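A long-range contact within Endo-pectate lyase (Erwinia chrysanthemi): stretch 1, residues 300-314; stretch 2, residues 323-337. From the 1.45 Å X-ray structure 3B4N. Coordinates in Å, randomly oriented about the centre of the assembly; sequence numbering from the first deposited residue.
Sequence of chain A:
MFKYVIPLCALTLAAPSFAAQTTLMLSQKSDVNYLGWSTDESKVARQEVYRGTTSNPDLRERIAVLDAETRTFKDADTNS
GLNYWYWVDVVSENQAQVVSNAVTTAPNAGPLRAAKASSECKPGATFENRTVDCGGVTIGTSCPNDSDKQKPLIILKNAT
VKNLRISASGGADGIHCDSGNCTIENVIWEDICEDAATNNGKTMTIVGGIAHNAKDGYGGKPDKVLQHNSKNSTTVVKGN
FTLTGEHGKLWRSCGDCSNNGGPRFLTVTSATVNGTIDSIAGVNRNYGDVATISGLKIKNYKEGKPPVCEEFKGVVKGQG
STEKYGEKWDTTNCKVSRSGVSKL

Stretch 1, residues 300-314: NYKEGKPPVCEEFKG
Stretch 2 323-337: EKYGEKWDTTNCKVS

How do the two backbones run against each other? Strand 309-313 and strand 323-327 lie antiparallel, their directions 164° apart and their axes 4.5 Å apart at closest. Glu-310 pairs with Glu-327 (CA to CA 4.1 Å) and Phe-312 with Lys-324 (CA to CA 4.5 Å). Bonds run from Lys-328 N to Cys-309 O (2.9 Å), Glu-311 N to Gly-326 O (3.0 Å) and Lys-313 N to Glu-323 O (2.9 Å). Between Glu-311 and Phe-312 the register slips by one at a beta bulge: Glu-311 O takes Tyr-325 N at 2.8 Å and, weakly, Gly-326 N at 3.5 Å. Tyr-325 turns to phi/psi -92/-25 and Gly-326 to 118/175, angles at which a CB would jam against the preceding carbonyl, so glycine fits.

What locks the strands covalently? Cys-309 (chi1 t) and Cys-334 (chi1 m) form a disulfide, SG to SG 2.0 Å with chi3 -81°, tying the first strand to the short strand 334-336. Beside it Cys-309 CB meets Val-336 CG1 at 3.8 Å, and Val-308 CG2 lies 4.0 Å from Trp-329 CH2. Both cysteines and both valines are buried, which suits their small, largely apolar side chains.

Which charges and polar groups pair? On the face carrying Glu-310, Phe-312, Lys-324 and Glu-327, an all-t Lys-324 reaches along the sheet to a salt bridge, NZ to Glu-310 OE2 at 3.4 Å, and its CG packs 3.5 Å from Phe-312 CE1 (chi1 m). A water bonded to Glu-310 OE2 and Lys-324 NZ, 2.6 Å from each, reinforces this link. On the other face Lys-313 (t, t, p, t) brings NZ to 2.7 Å from Glu-323 OE2 (chi1 m, chi2 t) in a tighter salt bridge. The buried Glu-311 (m, t, chi3 175°) extends its acid to accept Thr-331 OG1 at OE1, 2.7 Å; Thr-331 (chi1 p) in turn accepts Cys-334 N at OG1, 3.0 Å.

How is the loop before the strand fastened? Glu-327, with chi1 and chi2 both t, offers OE2 to Val-308 N at 2.8 Å. A water links that same OE2 (2.6 Å) to Tyr-301 OH (2.7 Å), Gly-304 N (2.8 Å) and Pro-306 O (2.8 Å), so one carboxylate gathers the loop. Lys-302 to Lys-305 make a type II turn with Gly-304 at phi/psi 82/-3, and the peptide before Pro-306 is cis. Tyr-301 (chi1 t) brings OH to the edge of the Trp-329 ring, 3.3 Å from CH2.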

# COMPACT_ATOMS: atom_id res chain seq x y z
N ASN A 300 -0.04 2.63 -18.29
CA ASN A 300 -0.68 2.35 -19.58
C ASN A 300 -2.16 2.02 -19.48
O ASN A 300 -2.68 1.17 -20.21
CB ASN A 300 0.06 1.22 -20.30
CG ASN A 300 1.48 1.60 -20.69
OD1 ASN A 300 1.71 2.69 -21.22
ND2 ASN A 300 2.43 0.72 -20.43
N TYR A 301 -2.85 2.72 -18.59
CA TYR A 301 -4.28 2.50 -18.41
C TYR A 301 -5.11 2.67 -19.67
O TYR A 301 -4.94 3.64 -20.41
CB TYR A 301 -4.84 3.45 -17.36
CG TYR A 301 -6.32 3.27 -17.15
CD1 TYR A 301 -6.82 2.11 -16.57
CD2 TYR A 301 -7.23 4.22 -17.60
CE1 TYR A 301 -8.18 1.90 -16.45
CE2 TYR A 301 -8.59 4.02 -17.49
CZ TYR A 301 -9.07 2.86 -16.91
OH TYR A 301 -10.42 2.65 -16.82
N LYS A 302 -6.02 1.73 -19.88
CA LYS A 302 -6.96 1.75 -21.00
C LYS A 302 -8.26 1.29 -20.37
O LYS A 302 -8.25 0.46 -19.46
CB LYS A 302 -6.53 0.76 -22.09
CG LYS A 302 -5.27 1.17 -22.84
CD LYS A 302 -5.52 2.36 -23.75
CE LYS A 302 -6.52 2.02 -24.84
NZ LYS A 302 -6.79 3.17 -25.75
N GLU A 303 -9.39 1.82 -20.82
CA GLU A 303 -10.66 1.41 -20.23
C GLU A 303 -10.81 -0.11 -20.31
O GLU A 303 -10.64 -0.70 -21.38
CB GLU A 303 -11.83 2.09 -20.95
CG GLU A 303 -13.16 1.94 -20.23
CD GLU A 303 -14.30 2.58 -20.99
OE1 GLU A 303 -14.62 2.09 -22.10
OE2 GLU A 303 -14.88 3.57 -20.49
N GLY A 304 -11.11 -0.74 -19.18
CA GLY A 304 -11.27 -2.19 -19.15
C GLY A 304 -9.96 -2.95 -19.06
O GLY A 304 -9.94 -4.18 -18.98
N LYS A 305 -8.85 -2.21 -19.07
CA LYS A 305 -7.52 -2.79 -18.98
C LYS A 305 -6.65 -1.96 -18.04
O LYS A 305 -5.90 -1.08 -18.47
CB LYS A 305 -6.89 -2.86 -20.37
CG LYS A 305 -7.62 -3.79 -21.33
CD LYS A 305 -7.01 -3.74 -22.73
CE LYS A 305 -7.79 -4.63 -23.69
NZ LYS A 305 -7.26 -4.57 -25.08
N PRO A 306 -6.73 -2.24 -16.74
CA PRO A 306 -7.58 -3.27 -16.14
C PRO A 306 -8.92 -2.74 -15.67
O PRO A 306 -9.12 -1.54 -15.57
CB PRO A 306 -6.74 -3.72 -14.95
CG PRO A 306 -6.24 -2.39 -14.44
CD PRO A 306 -5.84 -1.64 -15.72
N PRO A 307 -9.88 -3.65 -15.41
CA PRO A 307 -11.18 -3.19 -14.93
C PRO A 307 -10.89 -2.61 -13.54
O PRO A 307 -10.01 -3.12 -12.82
CB PRO A 307 -12.02 -4.47 -14.89
CG PRO A 307 -11.01 -5.57 -14.83
CD PRO A 307 -9.89 -5.09 -15.70
N VAL A 308 -11.58 -1.55 -13.15
CA VAL A 308 -11.33 -0.93 -11.86
C VAL A 308 -12.23 -1.51 -10.77
O VAL A 308 -11.79 -2.32 -9.96
CB VAL A 308 -11.45 0.61 -11.99
CG1 VAL A 308 -11.23 1.28 -10.64
CG2 VAL A 308 -10.40 1.09 -12.99
N CYS A 309 -13.50 -1.13 -10.76
CA CYS A 309 -14.42 -1.64 -9.75
C CYS A 309 -15.31 -2.71 -10.34
O CYS A 309 -15.96 -2.49 -11.36
CB CYS A 309 -15.28 -0.51 -9.20
SG CYS A 309 -16.33 -0.90 -7.76
N GLU A 310 -15.33 -3.88 -9.72
CA GLU A 310 -16.17 -4.97 -10.19
C GLU A 310 -17.15 -5.36 -9.10
O GLU A 310 -16.79 -5.39 -7.92
CB GLU A 310 -15.33 -6.19 -10.59
CG GLU A 310 -14.38 -5.91 -11.75
CD GLU A 310 -13.57 -7.12 -12.16
OE1 GLU A 310 -13.02 -7.79 -11.27
OE2 GLU A 310 -13.48 -7.40 -13.37
N GLU A 311 -18.39 -5.63 -9.50
CA GLU A 311 -19.44 -6.02 -8.57
C GLU A 311 -19.59 -7.54 -8.56
O GLU A 311 -19.50 -8.19 -9.61
CB GLU A 311 -20.76 -5.36 -8.95
CG GLU A 311 -20.75 -3.87 -8.63
CD GLU A 311 -22.03 -3.13 -9.01
OE1 GLU A 311 -22.12 -1.93 -8.68
OE2 GLU A 311 -22.93 -3.73 -9.63
N PHE A 312 -19.78 -8.08 -7.36
CA PHE A 312 -19.93 -9.52 -7.13
C PHE A 312 -21.08 -9.76 -6.18
O PHE A 312 -21.61 -8.84 -5.57
CB PHE A 312 -18.71 -10.08 -6.41
CG PHE A 312 -17.44 -10.03 -7.20
CD1 PHE A 312 -17.00 -11.15 -7.89
CD2 PHE A 312 -16.66 -8.88 -7.20
CE1 PHE A 312 -15.79 -11.13 -8.58
CE2 PHE A 312 -15.45 -8.85 -7.88
CZ PHE A 312 -15.01 -9.97 -8.58
N LYS A 313 -21.44 -11.04 -6.05
CA LYS A 313 -22.45 -11.46 -5.10
C LYS A 313 -21.64 -12.19 -4.05
O LYS A 313 -20.93 -13.15 -4.37
CB LYS A 313 -23.45 -12.44 -5.72
CG LYS A 313 -24.57 -12.83 -4.74
CD LYS A 313 -25.41 -13.99 -5.26
CE LYS A 313 -24.63 -15.30 -5.20
NZ LYS A 313 -25.46 -16.46 -5.64
N GLY A 314 -21.70 -11.73 -2.80
CA GLY A 314 -20.98 -12.39 -1.73
C GLY A 314 -21.85 -13.45 -1.09
O GLY A 314 -23.08 -13.38 -1.17
N GLU A 323 -20.82 -14.91 -7.38
CA GLU A 323 -21.02 -14.62 -8.80
C GLU A 323 -20.33 -13.31 -9.11
O GLU A 323 -20.22 -12.44 -8.25
CB GLU A 323 -22.51 -14.49 -9.12
CG GLU A 323 -23.34 -15.73 -8.88
CD GLU A 323 -24.82 -15.51 -9.17
OE1 GLU A 323 -25.15 -15.08 -10.29
OE2 GLU A 323 -25.65 -15.76 -8.26
N LYS A 324 -19.85 -13.17 -10.35
CA LYS A 324 -19.17 -11.95 -10.78
C LYS A 324 -20.08 -11.25 -11.78
O LYS A 324 -20.43 -11.84 -12.81
CB LYS A 324 -17.84 -12.30 -11.45
CG LYS A 324 -17.02 -11.09 -11.85
CD LYS A 324 -15.76 -11.52 -12.58
CE LYS A 324 -14.89 -10.34 -12.95
NZ LYS A 324 -13.66 -10.81 -13.64
N TYR A 325 -20.46 -10.01 -11.49
CA TYR A 325 -21.34 -9.27 -12.39
C TYR A 325 -20.59 -8.41 -13.41
O TYR A 325 -21.13 -8.08 -14.47
CB TYR A 325 -22.29 -8.39 -11.57
CG TYR A 325 -23.17 -9.17 -10.61
CD1 TYR A 325 -23.13 -8.93 -9.24
CD2 TYR A 325 -24.05 -10.15 -11.08
CE1 TYR A 325 -23.95 -9.63 -8.35
CE2 TYR A 325 -24.87 -10.85 -10.21
CZ TYR A 325 -24.82 -10.60 -8.85
OH TYR A 325 -25.63 -11.30 -7.98
N GLY A 326 -19.36 -8.03 -13.08
CA GLY A 326 -18.56 -7.25 -14.00
C GLY A 326 -18.14 -5.87 -13.54
O GLY A 326 -18.54 -5.41 -12.46
N GLU A 327 -17.34 -5.21 -14.37
CA GLU A 327 -16.87 -3.86 -14.07
C GLU A 327 -18.00 -2.86 -14.21
O GLU A 327 -18.79 -2.92 -15.16
CB GLU A 327 -15.73 -3.47 -15.01
CG GLU A 327 -15.31 -2.01 -14.85
CD GLU A 327 -14.09 -1.64 -15.67
OE1 GLU A 327 -13.93 -2.19 -16.78
OE2 GLU A 327 -13.29 -0.79 -15.21
N LYS A 328 -18.08 -1.94 -13.26
CA LYS A 328 -19.12 -0.92 -13.24
C LYS A 328 -18.54 0.46 -12.98
O LYS A 328 -17.48 0.60 -12.35
CB LYS A 328 -20.13 -1.22 -12.14
CG LYS A 328 -20.70 -2.63 -12.13
CD LYS A 328 -21.56 -2.90 -13.35
CE LYS A 328 -22.20 -4.28 -13.23
NZ LYS A 328 -23.01 -4.62 -14.43
N TRP A 329 -19.26 1.47 -13.44
CA TRP A 329 -18.88 2.86 -13.23
C TRP A 329 -20.10 3.61 -12.74
O TRP A 329 -21.21 3.35 -13.18
CB TRP A 329 -18.42 3.53 -14.53
CG TRP A 329 -17.25 2.90 -15.18
CD1 TRP A 329 -17.27 1.94 -16.15
CD2 TRP A 329 -15.87 3.19 -14.93
NE1 TRP A 329 -15.99 1.62 -16.53
CE2 TRP A 329 -15.11 2.38 -15.79
CE3 TRP A 329 -15.21 4.07 -14.06
CZ2 TRP A 329 -13.71 2.41 -15.82
CZ3 TRP A 329 -13.82 4.10 -14.08
CH2 TRP A 329 -13.08 3.28 -14.96
N ASP A 330 -19.88 4.53 -11.81
CA ASP A 330 -20.95 5.36 -11.28
C ASP A 330 -22.21 4.61 -10.86
O ASP A 330 -23.32 4.97 -11.27
CB ASP A 330 -21.29 6.44 -12.30
CG ASP A 330 -20.08 7.27 -12.70
OD1 ASP A 330 -19.50 7.92 -11.81
OD2 ASP A 330 -19.70 7.25 -13.89
N THR A 331 -22.05 3.57 -10.06
CA THR A 331 -23.21 2.83 -9.56
C THR A 331 -23.24 3.01 -8.04
O THR A 331 -22.32 3.59 -7.46
CB THR A 331 -23.13 1.32 -9.87
OG1 THR A 331 -22.00 0.75 -9.20
CG2 THR A 331 -23.01 1.09 -11.37
N THR A 332 -24.29 2.52 -7.40
CA THR A 332 -24.43 2.62 -5.96
C THR A 332 -23.23 2.02 -5.23
O THR A 332 -22.71 2.60 -4.28
CB THR A 332 -25.70 1.87 -5.48
OG1 THR A 332 -26.85 2.48 -6.07
CG2 THR A 332 -25.81 1.91 -3.96
N ASN A 333 -22.79 0.86 -5.70
CA ASN A 333 -21.69 0.16 -5.05
C ASN A 333 -20.30 0.44 -5.60
O ASN A 333 -19.31 0.20 -4.92
CB ASN A 333 -22.01 -1.34 -5.07
CG ASN A 333 -23.37 -1.62 -4.50
OD1 ASN A 333 -24.36 -1.73 -5.23
ND2 ASN A 333 -23.44 -1.70 -3.18
N CYS A 334 -20.24 0.96 -6.82
CA CYS A 334 -18.97 1.32 -7.43
C CYS A 334 -18.98 2.82 -7.67
O CYS A 334 -19.35 3.30 -8.75
CB CYS A 334 -18.77 0.57 -8.74
SG CYS A 334 -18.19 -1.15 -8.57
N LYS A 335 -18.59 3.56 -6.64
CA LYS A 335 -18.55 5.01 -6.71
C LYS A 335 -17.22 5.45 -7.30
O LYS A 335 -16.37 6.02 -6.61
CB LYS A 335 -18.75 5.62 -5.32
CG LYS A 335 -20.18 5.52 -4.79
CD LYS A 335 -21.11 6.48 -5.51
CE LYS A 335 -22.51 6.46 -4.93
NZ LYS A 335 -23.41 7.41 -5.65
N VAL A 336 -17.04 5.14 -8.57
CA VAL A 336 -15.85 5.52 -9.30
C VAL A 336 -16.32 6.01 -10.67
O VAL A 336 -17.20 5.42 -11.30
CB VAL A 336 -14.86 4.33 -9.45
CG1 VAL A 336 -15.50 3.19 -10.21
CG2 VAL A 336 -13.59 4.79 -10.15
N SER A 337 -15.75 7.13 -11.10
CA SER A 337 -16.09 7.72 -12.40
C SER A 337 -14.86 7.62 -13.29
O SER A 337 -13.75 7.43 -12.79
CB SER A 337 -16.49 9.19 -12.23
OG SER A 337 -17.55 9.37 -11.30
O HOH W 1 -11.14 0.10 -16.47
O HOH W 2 -14.73 0.64 -12.70
O HOH W 3 -11.95 -10.34 -10.87
O HOH W 4 -11.75 -9.14 -14.16
O HOH W 5 -24.43 -0.92 -7.66